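Putative esterase (Uncultured bacterium, PDB 7C4D) probably hydrolyses carboxylic esters as a marine bacterial carboxylesterase of the alpha/beta hydrolase fold. Local coordinates at residues Ser22-Ile28 / Tyr49-Ile55; Glu88-Gly94 / Lys112-Val118. All blocks are in the same frame, centred on the assembly; numbering follows the deposited sequence.

Contact 1. Residues Ser22-Ile28 / Tyr49-Ile55; sequences SGEPLII and YFQVYLI
Leu26 drops its CB and CD2 against the root and ring of Phe50, on the face where Leu26 stands with Ile28, Val52 and Leu54. The CD2 methyl lies 4.3 Å from the centroid of the Phe50 ring, off-centre, an oblique CH-pi contact, while Glu24 O meets the same ring in plane at its edge. Further along, Ile28 CD1 fills the notch between two side chains of the other strand: Val52 CG1 is 3.7 Å from this CD1, and Leu54 CD2 lies beside it. Ile28 reaches the notch because CG1 stands opposite the carbonyl carbon (chi1 -50°) and the chain then runs straight to CD1. On the Pro25, Ile27 and Tyr53 face, Pro25 CB lies 4.2 Å from Tyr53 CE1. At the entry to the strands, Gln51 reaches its amide to Gly23, and NE2 donates to Gly23 O (2.8 Å), in the plane of both groups. Gly23 brings its CA close against Tyr49 O (3.6 Å). Main-chain bonds alternate in parallel register, from Gln51 N to Glu24 O (3.1 Å) through to a weak one, Ile55 N to Ile28 O. With helix 40-46 packed on Leu26, Val52 and Leu54, this is a beta-alpha-beta crossover of the alpha/beta hydrolase sheet.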
loop_
_atom_site.group_PDB
_atom_site.type_symbol
_atom_site.label_atom_id
_atom_site.label_comp_id
_atom_site.label_asym_id
_atom_site.label_seq_id
_atom_site.Cartn_x
_atom_site.Cartn_y
_atom_site.Cartn_z
ATOM N N SER A 22 -0.380 11.842 -20.874
ATOM C CA SER A 22 -0.788 13.217 -20.589
ATOM C C SER A 22 -1.674 13.337 -19.347
ATOM O O SER A 22 -2.338 12.381 -18.932
ATOM C CB SER A 22 -1.375 13.909 -21.805
ATOM O OG SER A 22 -2.610 13.314 -22.161
ATOM N N GLY A 23 -1.630 14.526 -18.746
ATOM C CA GLY A 23 -2.315 14.812 -17.494
ATOM C C GLY A 23 -1.357 15.040 -16.328
ATOM O O GLY A 23 -0.139 14.849 -16.437
ATOM N N GLU A 24 -1.935 15.399 -15.181
ATOM C CA GLU A 24 -1.159 15.534 -13.957
ATOM C C GLU A 24 -0.628 14.166 -13.527
ATOM O O GLU A 24 -1.253 13.141 -13.790
ATOM C CB GLU A 24 -2.029 16.092 -12.839
ATOM C CG GLU A 24 -2.663 17.429 -13.163
ATOM C CD GLU A 24 -3.667 17.801 -12.082
ATOM O OE1 GLU A 24 -3.836 17.022 -11.100
ATOM O OE2 GLU A 24 -4.265 18.865 -12.205
ATOM N N PRO A 25 0.535 14.089 -12.849
ATOM C CA PRO A 25 1.058 12.797 -12.413
ATOM C C PRO A 25 0.170 12.291 -11.298
ATOM O O PRO A 25 -0.428 13.065 -10.551
ATOM C CB PRO A 25 2.435 13.108 -11.837
ATOM C CG PRO A 25 2.752 14.448 -12.474
ATOM C CD PRO A 25 1.444 15.197 -12.538
ATOM N N LEU A 26 0.077 10.965 -11.241
ATOM C CA LEU A 26 -0.672 10.277 -10.217
ATOM C C LEU A 26 0.188 9.082 -9.811
ATOM O O LEU A 26 0.447 8.199 -10.626
ATOM C CB LEU A 26 -2.027 9.871 -10.808
ATOM C CG LEU A 26 -2.936 8.995 -9.931
ATOM C CD1 LEU A 26 -3.177 9.637 -8.586
ATOM C CD2 LEU A 26 -4.280 8.749 -10.634
ATOM N N ILE A 27 0.617 9.080 -8.546
ATOM C CA ILE A 27 1.446 8.019 -8.005
ATOM C C ILE A 27 0.569 7.097 -7.173
ATOM O O ILE A 27 -0.149 7.587 -6.289
ATOM C CB ILE A 27 2.629 8.610 -7.182
ATOM C CG1 ILE A 27 3.571 9.441 -8.056
ATOM C CG2 ILE A 27 3.379 7.502 -6.448
ATOM C CD1 ILE A 27 4.686 10.185 -7.319
ATOM N N ILE A 28 0.656 5.777 -7.438
ATOM C CA ILE A 28 -0.104 4.809 -6.654
ATOM C C ILE A 28 0.882 3.955 -5.833
ATOM O O ILE A 28 1.861 3.458 -6.382
ATOM C CB ILE A 28 -1.037 3.979 -7.560
ATOM C CG1 ILE A 28 -1.866 4.875 -8.484
ATOM C CG2 ILE A 28 -1.934 3.006 -6.806
ATOM C CD1 ILE A 28 -2.938 4.102 -9.315
ATOM N N TYR A 49 -6.692 9.919 -17.913
ATOM C CA TYR A 49 -6.773 11.278 -17.413
ATOM C C TYR A 49 -5.470 11.728 -16.748
ATOM O O TYR A 49 -5.262 12.919 -16.506
ATOM C CB TYR A 49 -7.960 11.409 -16.454
ATOM C CG TYR A 49 -9.228 10.826 -17.020
ATOM C CD1 TYR A 49 -9.946 11.486 -18.014
ATOM C CD2 TYR A 49 -9.685 9.596 -16.592
ATOM C CE1 TYR A 49 -11.066 10.913 -18.583
ATOM C CE2 TYR A 49 -10.841 9.043 -17.109
ATOM C CZ TYR A 49 -11.530 9.704 -18.112
ATOM O OH TYR A 49 -12.674 9.154 -18.577
ATOM N N PHE A 50 -4.601 10.782 -16.406
ATOM C CA PHE A 50 -3.431 11.125 -15.600
ATOM C C PHE A 50 -2.237 10.363 -16.138
ATOM O O PHE A 50 -2.428 9.422 -16.901
ATOM C CB PHE A 50 -3.653 10.777 -14.118
ATOM C CG PHE A 50 -4.813 11.487 -13.433
ATOM C CD1 PHE A 50 -4.643 12.722 -12.822
ATOM C CD2 PHE A 50 -6.057 10.890 -13.338
ATOM C CE1 PHE A 50 -5.699 13.362 -12.185
ATOM C CE2 PHE A 50 -7.101 11.512 -12.667
ATOM C CZ PHE A 50 -6.940 12.768 -12.124
ATOM N N GLN A 51 -1.034 10.784 -15.720
ATOM C CA GLN A 51 0.194 10.045 -15.959
ATOM C C GLN A 51 0.438 9.192 -14.727
ATOM O O GLN A 51 0.943 9.700 -13.737
ATOM C CB GLN A 51 1.344 11.027 -16.217
ATOM C CG GLN A 51 1.141 11.833 -17.508
ATOM C CD GLN A 51 2.360 12.662 -17.808
ATOM O OE1 GLN A 51 3.422 12.146 -18.127
ATOM N NE2 GLN A 51 2.243 13.953 -17.592
ATOM N N VAL A 52 -0.011 7.933 -14.776
ATOM C CA VAL A 52 -0.036 7.088 -13.605
ATOM C C VAL A 52 1.295 6.350 -13.446
ATOM O O VAL A 52 1.742 5.659 -14.369
ATOM C CB VAL A 52 -1.198 6.086 -13.681
ATOM C CG1 VAL A 52 -1.283 5.273 -12.397
ATOM C CG2 VAL A 52 -2.534 6.767 -14.003
ATOM N N TYR A 53 1.880 6.462 -12.242
ATOM C CA TYR A 53 3.092 5.738 -11.860
ATOM C C TYR A 53 2.754 4.646 -10.845
ATOM O O TYR A 53 2.217 4.932 -9.768
ATOM C CB TYR A 53 4.125 6.692 -11.269
ATOM C CG TYR A 53 4.658 7.701 -12.247
ATOM C CD1 TYR A 53 3.961 8.865 -12.509
ATOM C CD2 TYR A 53 5.851 7.484 -12.922
ATOM C CE1 TYR A 53 4.435 9.788 -13.418
ATOM C CE2 TYR A 53 6.352 8.396 -13.828
ATOM C CZ TYR A 53 5.635 9.557 -14.066
ATOM O OH TYR A 53 6.115 10.496 -14.924
ATOM N N LEU A 54 2.964 3.389 -11.255
ATOM C CA LEU A 54 2.740 2.237 -10.392
ATOM C C LEU A 54 4.098 1.855 -9.815
ATOM O O LEU A 54 4.958 1.323 -10.530
ATOM C CB LEU A 54 2.168 1.074 -11.200
ATOM C CG LEU A 54 0.874 1.312 -11.978
ATOM C CD1 LEU A 54 0.522 0.055 -12.730
ATOM C CD2 LEU A 54 -0.264 1.645 -11.033
ATOM N N ILE A 55 4.276 2.200 -8.536
ATOM C CA ILE A 55 5.547 2.094 -7.829
ATOM C C ILE A 55 5.518 0.807 -7.009
ATOM O O ILE A 55 4.461 0.435 -6.474
ATOM C CB ILE A 55 5.721 3.350 -6.954
ATOM C CG1 ILE A 55 6.185 4.558 -7.775
ATOM C CG2 ILE A 55 6.618 3.091 -5.762
ATOM C CD1 ILE A 55 7.593 4.470 -8.161
HETATM O O HOH W 1 -5.045 15.229 -14.989
HETATM O O HOH W 2 1.765 0.538 -6.039
#

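Contact 2. Residues Glu88-Gly94 / Lys112-Val118; sequences ESVNIIG and KVKKLIV. With EDO (1,2-ethanediol), chain B.
Lys112 curls back on Glu88. CB starts 4.1 Å from Glu88 O; bends at chi2 (-71°) and chi3 (-55°) then fold the chain round that oxygen, bringing CD closer and CE to 3.1 Å from Glu88 O. At the tip, NZ donates to Glu88 O (2.8 Å), tilted 20° from the carbonyl plane, and forms a longer salt bridge to Glu88 OE2 (3.4 Å), less certain because Glu88 is poorly ordered. A weak bond from NZ to Leu87 O adds a second backbone acceptor. Lys114 instead runs out along Ser89, with its CE 3.0 Å from Ser89 OG. Between these lysines the main chain pairs in parallel, Val90 N to Lys112 O and Lys114 N to Val90 O, before the chain turns a corner at Lys114. A 1,2-ethanediol, probably a crystallisation additive, places EDO O2 2.8 Å from Val113 O. Beyond the corner, Ile117 N bonds to Ile92 O (2.7 Å). Ile93 and Ile117 run alongside each other, Ile93 CG1 against Ile117 CB, whereas Ile92 meets Val113 and Leu116 on the other face. Helix 97-108, which links the two strands, packs on the Ile92 and Val113 face; helix 260-270 covers Ile93 and Ile117, and strand 25-29 flanks strand 90-95.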
loop_
_atom_site.group_PDB
_atom_site.type_symbol
_atom_site.label_atom_id
_atom_site.label_comp_id
_atom_site.label_asym_id
_atom_site.label_seq_id
_atom_site.Cartn_x
_atom_site.Cartn_y
_atom_site.Cartn_z
ATOM N N GLU A 88 6.911 18.070 -10.294
ATOM C CA GLU A 88 6.773 19.247 -9.452
ATOM C C GLU A 88 5.773 18.978 -8.328
ATOM O O GLU A 88 6.097 19.149 -7.143
ATOM C CB GLU A 88 6.371 20.462 -10.296
ATOM C CG GLU A 88 7.071 21.741 -9.864
ATOM C CD GLU A 88 8.518 21.541 -9.436
ATOM O OE1 GLU A 88 9.352 21.178 -10.294
ATOM O OE2 GLU A 88 8.807 21.719 -8.237
ATOM N N SER A 89 4.550 18.581 -8.719
ATOM C CA SER A 89 3.498 18.312 -7.760
ATOM C C SER A 89 2.616 17.172 -8.270
ATOM O O SER A 89 2.360 17.069 -9.470
ATOM C CB SER A 89 2.718 19.555 -7.441
ATOM O OG SER A 89 1.982 19.979 -8.569
ATOM N N VAL A 90 2.168 16.322 -7.338
ATOM C CA VAL A 90 1.628 15.037 -7.713
ATOM C C VAL A 90 0.352 14.744 -6.949
ATOM O O VAL A 90 0.209 15.135 -5.790
ATOM C CB VAL A 90 2.632 13.901 -7.478
ATOM C CG1 VAL A 90 3.810 13.999 -8.414
ATOM C CG2 VAL A 90 3.014 13.701 -6.011
ATOM N N ASN A 91 -0.512 13.964 -7.612
ATOM C CA ASN A 91 -1.592 13.282 -6.922
ATOM C C ASN A 91 -1.056 11.950 -6.407
ATOM O O ASN A 91 -0.225 11.340 -7.056
ATOM C CB ASN A 91 -2.769 13.018 -7.863
ATOM C CG ASN A 91 -3.387 14.304 -8.366
ATOM O OD1 ASN A 91 -3.943 15.062 -7.591
ATOM N ND2 ASN A 91 -3.212 14.582 -9.644
ATOM N N ILE A 92 -1.617 11.475 -5.307
ATOM C CA ILE A 92 -1.159 10.243 -4.683
ATOM C C ILE A 92 -2.371 9.468 -4.206
ATOM O O ILE A 92 -3.236 10.024 -3.548
ATOM C CB ILE A 92 -0.180 10.491 -3.496
ATOM C CG1 ILE A 92 1.083 11.190 -3.979
ATOM C CG2 ILE A 92 0.163 9.180 -2.764
ATOM C CD1 ILE A 92 2.084 11.529 -2.868
ATOM N N ILE A 93 -2.359 8.163 -4.502
ATOM C CA ILE A 93 -3.202 7.175 -3.865
ATOM C C ILE A 93 -2.309 6.185 -3.091
ATOM O O ILE A 93 -1.370 5.634 -3.650
ATOM C CB ILE A 93 -4.043 6.421 -4.928
ATOM C CG1 ILE A 93 -4.875 7.368 -5.806
ATOM C CG2 ILE A 93 -4.897 5.342 -4.259
ATOM C CD1 ILE A 93 -5.434 6.730 -7.077
ATOM N N GLY A 94 -2.595 5.970 -1.811
ATOM C CA GLY A 94 -1.849 5.025 -0.989
ATOM C C GLY A 94 -2.823 4.105 -0.275
ATOM O O GLY A 94 -3.685 4.577 0.464
ATOM N N LYS A 112 4.581 19.497 -2.522
ATOM C CA LYS A 112 4.699 18.573 -3.636
ATOM C C LYS A 112 3.412 17.759 -3.871
ATOM O O LYS A 112 3.358 16.944 -4.798
ATOM C CB LYS A 112 5.807 17.556 -3.360
ATOM C CG LYS A 112 7.121 18.099 -2.811
ATOM C CD LYS A 112 7.948 18.887 -3.811
ATOM C CE LYS A 112 8.262 18.144 -5.090
ATOM N NZ LYS A 112 8.693 19.066 -6.171
ATOM N N VAL A 113 2.378 17.934 -3.039
ATOM C CA VAL A 113 1.206 17.098 -3.227
ATOM C C VAL A 113 -0.001 17.927 -3.646
ATOM O O VAL A 113 -0.351 18.873 -2.964
ATOM C CB VAL A 113 0.914 16.294 -1.955
ATOM C CG1 VAL A 113 -0.263 15.344 -2.154
ATOM C CG2 VAL A 113 2.146 15.523 -1.494
ATOM N N LYS A 114 -0.675 17.526 -4.723
ATOM C CA LYS A 114 -1.846 18.273 -5.145
ATOM C C LYS A 114 -3.048 17.764 -4.369
ATOM O O LYS A 114 -3.758 18.546 -3.774
ATOM C CB LYS A 114 -2.121 18.137 -6.645
ATOM C CG LYS A 114 -0.997 18.549 -7.585
ATOM C CD LYS A 114 -1.202 17.986 -8.977
ATOM C CE LYS A 114 -0.199 18.442 -10.019
ATOM N NZ LYS A 114 -0.510 19.800 -10.526
ATOM N N LYS A 115 -3.295 16.451 -4.396
ATOM C CA LYS A 115 -4.417 15.904 -3.658
ATOM C C LYS A 115 -4.028 14.508 -3.216
ATOM O O LYS A 115 -3.198 13.883 -3.870
ATOM C CB LYS A 115 -5.664 15.784 -4.540
ATOM C CG LYS A 115 -6.350 17.076 -4.955
ATOM C CD LYS A 115 -7.840 16.863 -5.207
ATOM C CE LYS A 115 -8.492 18.150 -5.654
ATOM N NZ LYS A 115 -8.052 18.465 -7.033
ATOM N N LEU A 116 -4.619 14.048 -2.105
ATOM C CA LEU A 116 -4.195 12.793 -1.522
ATOM C C LEU A 116 -5.386 11.847 -1.373
ATOM O O LEU A 116 -6.425 12.216 -0.825
ATOM C CB LEU A 116 -3.554 13.088 -0.168
ATOM C CG LEU A 116 -3.342 11.878 0.749
ATOM C CD1 LEU A 116 -2.469 10.815 0.075
ATOM C CD2 LEU A 116 -2.743 12.299 2.096
ATOM N N ILE A 117 -5.219 10.606 -1.842
ATOM C CA ILE A 117 -6.258 9.630 -1.537
ATOM C C ILE A 117 -5.671 8.547 -0.633
ATOM O O ILE A 117 -4.660 7.948 -0.997
ATOM C CB ILE A 117 -6.908 9.018 -2.809
ATOM C CG1 ILE A 117 -7.689 10.049 -3.652
ATOM C CG2 ILE A 117 -7.813 7.880 -2.400
ATOM C CD1 ILE A 117 -8.148 9.512 -5.007
ATOM N N VAL A 118 -6.305 8.307 0.528
ATOM C CA VAL A 118 -5.887 7.273 1.471
ATOM C C VAL A 118 -6.934 6.157 1.536
ATOM O O VAL A 118 -8.049 6.400 2.007
ATOM C CB VAL A 118 -5.614 7.871 2.870
ATOM C CG1 VAL A 118 -5.415 6.778 3.906
ATOM C CG2 VAL A 118 -4.447 8.834 2.844
HETATM C C1 EDO B . 0.505 21.918 -5.059
HETATM O O1 EDO B . -0.863 22.007 -5.454
HETATM C C2 EDO B . 0.669 22.447 -3.686
HETATM O O2 EDO B . 0.395 21.536 -2.623
#

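How the contacts relate
Contacts 1 and 2 are successive parts of one sheet, their centres about 10 Å apart, joined where strand 25-29 lies beside strand 90-95. Ile27 is the seam: its N is 2.8 Å from Asn91 O and its O 2.9 Å from Ile93 N, both probable hydrogen bonds. Asn91 ND2 reinforces the seam by bonding to Glu24 OE1 and Pro25 O, while Leu26 CD1 packs at 3.5 Å on Asn91 CB. The four strands run parallel in the order 51-55, 25-29, 90-95, 113-119. Strand 90-95 leads into a probable nucleophile elbow at Gly94, Ser96 and Gly98; Ser96, Asp120 and His253 probably form the catalytic triad, as usual in this fold, and strand 113-119 ends just before Asp120.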